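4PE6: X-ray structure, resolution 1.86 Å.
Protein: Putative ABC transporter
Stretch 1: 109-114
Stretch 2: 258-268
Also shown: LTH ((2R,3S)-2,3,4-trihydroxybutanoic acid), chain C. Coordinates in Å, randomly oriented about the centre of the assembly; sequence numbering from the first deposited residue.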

# COMPACT_ATOMS: atom_id res chain seq x y z
N VAL A 109 -15.93 -9.83 -8.39
CA VAL A 109 -14.82 -9.81 -7.45
C VAL A 109 -13.68 -8.97 -7.99
O VAL A 109 -13.17 -9.24 -9.07
CB VAL A 109 -14.34 -11.25 -7.14
CG1 VAL A 109 -13.09 -11.22 -6.27
CG2 VAL A 109 -15.45 -12.04 -6.47
N VAL A 110 -13.33 -7.93 -7.24
CA VAL A 110 -12.16 -7.12 -7.53
C VAL A 110 -11.14 -7.34 -6.43
O VAL A 110 -11.37 -6.98 -5.25
CB VAL A 110 -12.51 -5.62 -7.62
CG1 VAL A 110 -11.28 -4.82 -7.98
CG2 VAL A 110 -13.63 -5.39 -8.63
N VAL A 111 -10.04 -7.96 -6.81
CA VAL A 111 -8.88 -8.05 -5.94
C VAL A 111 -8.09 -6.77 -6.14
O VAL A 111 -7.78 -6.39 -7.27
CB VAL A 111 -8.03 -9.27 -6.32
CG1 VAL A 111 -6.67 -9.22 -5.62
CG2 VAL A 111 -8.79 -10.55 -6.01
N PHE A 112 -7.76 -6.08 -5.05
CA PHE A 112 -7.00 -4.85 -5.17
C PHE A 112 -5.80 -4.81 -4.25
O PHE A 112 -5.70 -5.59 -3.30
CB PHE A 112 -7.88 -3.59 -5.00
CG PHE A 112 -8.33 -3.36 -3.59
CD1 PHE A 112 -9.43 -4.04 -3.10
CD2 PHE A 112 -7.64 -2.50 -2.76
CE1 PHE A 112 -9.87 -3.82 -1.80
CE2 PHE A 112 -8.06 -2.30 -1.46
CZ PHE A 112 -9.17 -2.96 -0.98
N ASP A 113 -4.86 -3.93 -4.58
CA ASP A 113 -3.60 -3.79 -3.88
C ASP A 113 -2.88 -5.12 -3.77
O ASP A 113 -2.24 -5.43 -2.75
CB ASP A 113 -3.83 -3.19 -2.48
CG ASP A 113 -2.54 -2.88 -1.75
OD1 ASP A 113 -1.64 -2.30 -2.38
OD2 ASP A 113 -2.43 -3.21 -0.53
N SER A 114 -2.99 -5.91 -4.84
CA SER A 114 -2.36 -7.22 -4.96
C SER A 114 -2.63 -7.75 -6.36
O SER A 114 -3.59 -7.34 -7.02
CB SER A 114 -2.90 -8.21 -3.96
OG SER A 114 -2.26 -8.08 -2.69
N MSE A 258 5.08 5.29 -1.53
CA MSE A 258 4.26 4.13 -1.18
C MSE A 258 3.26 3.94 -2.28
O MSE A 258 3.07 4.81 -3.14
CB MSE A 258 3.46 4.32 0.13
CG MSE A 258 4.35 4.55 1.33
SE MSE A 258 3.37 4.35 3.04
CE MSE A 258 3.35 2.37 3.12
N SER A 259 2.63 2.78 -2.28
CA SER A 259 1.41 2.54 -3.03
C SER A 259 0.30 3.49 -2.60
O SER A 259 0.40 4.17 -1.55
CB SER A 259 0.96 1.09 -2.84
OG SER A 259 0.73 0.83 -1.45
N ASP A 260 -0.76 3.49 -3.40
CA ASP A 260 -1.93 4.36 -3.22
C ASP A 260 -3.00 3.68 -2.39
O ASP A 260 -3.58 2.69 -2.82
CB ASP A 260 -2.50 4.70 -4.61
CG ASP A 260 -3.76 5.55 -4.56
OD1 ASP A 260 -4.02 6.29 -3.58
OD2 ASP A 260 -4.51 5.49 -5.56
N PRO A 261 -3.27 4.21 -1.17
CA PRO A 261 -4.34 3.63 -0.37
C PRO A 261 -5.70 3.68 -1.06
O PRO A 261 -6.54 2.82 -0.80
CB PRO A 261 -4.36 4.50 0.91
CG PRO A 261 -3.02 5.13 0.96
CD PRO A 261 -2.59 5.31 -0.48
N ALA A 262 -5.90 4.67 -1.93
CA ALA A 262 -7.13 4.81 -2.65
C ALA A 262 -7.30 3.84 -3.82
O ALA A 262 -8.21 3.98 -4.60
CB ALA A 262 -7.32 6.27 -3.10
N GLN A 263 -6.45 2.82 -3.92
CA GLN A 263 -6.83 1.67 -4.71
C GLN A 263 -8.19 1.12 -4.31
O GLN A 263 -8.90 0.58 -5.15
CB GLN A 263 -5.81 0.57 -4.61
CG GLN A 263 -4.54 0.82 -5.39
CD GLN A 263 -3.51 -0.23 -5.06
OE1 GLN A 263 -3.41 -1.24 -5.75
NE2 GLN A 263 -2.74 -0.02 -3.97
N SER A 264 -8.57 1.25 -3.03
CA SER A 264 -9.87 0.82 -2.59
C SER A 264 -11.02 1.59 -3.26
O SER A 264 -12.10 1.02 -3.51
CB SER A 264 -9.98 0.91 -1.06
OG SER A 264 -9.85 2.26 -0.65
N VAL A 265 -10.81 2.88 -3.48
CA VAL A 265 -11.82 3.72 -4.10
C VAL A 265 -11.89 3.39 -5.59
O VAL A 265 -12.96 3.29 -6.16
CB VAL A 265 -11.47 5.20 -3.92
CG1 VAL A 265 -12.46 6.05 -4.67
CG2 VAL A 265 -11.47 5.59 -2.45
N ALA A 266 -10.74 3.23 -6.21
CA ALA A 266 -10.71 2.80 -7.61
C ALA A 266 -11.39 1.43 -7.78
O ALA A 266 -12.07 1.19 -8.76
CB ALA A 266 -9.28 2.74 -8.13
N ALA A 267 -11.20 0.53 -6.81
CA ALA A 267 -11.84 -0.79 -6.85
C ALA A 267 -13.37 -0.67 -6.74
O ALA A 267 -14.09 -1.40 -7.40
CB ALA A 267 -11.29 -1.66 -5.74
N LEU A 268 -13.84 0.28 -5.94
CA LEU A 268 -15.28 0.57 -5.85
C LEU A 268 -15.83 0.96 -7.22
O LEU A 268 -16.88 0.46 -7.64
CB LEU A 268 -15.52 1.71 -4.85
CG LEU A 268 -16.93 2.28 -4.72
CD1 LEU A 268 -17.92 1.22 -4.32
CD2 LEU A 268 -16.95 3.44 -3.74
O1 LTH C . 1.42 -0.71 3.20
C1 LTH C . 0.52 -1.61 3.00
O LTH C . -0.18 -2.16 3.88
C2 LTH C . 0.19 -2.00 1.54
O2 LTH C . -0.80 -3.06 1.50
C3 LTH C . 1.41 -2.49 0.80
O3 LTH C . 1.97 -3.62 1.47
C4 LTH C . 0.99 -2.92 -0.62
O4 LTH C . 0.54 -1.71 -1.29

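A strand laid against a helix often divides its contact into an apolar part along the elements and a polar part where the strand ends and the helix begins, and this putative ABC transporter offers a compact example. Strand 109-112 and helix 263-268 run nearly antiparallel, at 162°, with their axes 8.9 Å apart at closest approach. The apolar packing centres on A267. Its CB lies 3.9 Å from V110 CG1 and 4.0 Å from F112 CB, so a single methyl group meets two strand residues. The alternation of the strand explains the pairing: V110 and F112 point toward the helix, whereas V111 between them points away.

The aromatic contact extends this packing. F112, with chi1 in the p well, places its ring against the first turn of the helix. S264 CA sits over one face, 4.1 Å from the ring centroid and 25° off the ring normal, a CH-pi arrangement in which backbone carbon serves as the partner. F112 CE2 also approaches S264 CB at 3.8 Å, and F112 CD2 lies 4.0 Å from Q263 CB.

Polar interactions gather just beyond the strand, at D113. Q263 NE2 donates a hydrogen bond to D113 OD1 (3.0 Å) and another to D260 O (3.1 Å), the latter within its own stretch. One amide group thereby ties the aspartate to the turn that leads into the helix, a type I turn from D260 to Q263.

The ligand completes the network. LTH O4 donates to D113 OD1 at 2.5 Å and LTH O2 to D113 OD2 at 2.6 Å, so both carboxylate oxygens bind the ligand. S259 OG donates to LTH O4 at 2.6 Å. LTH O4 thus bridges the two stretches through its bonds to D113 OD1 and S259 OG, while S259 OG and D113 OD1 themselves stay 4.0 Å apart.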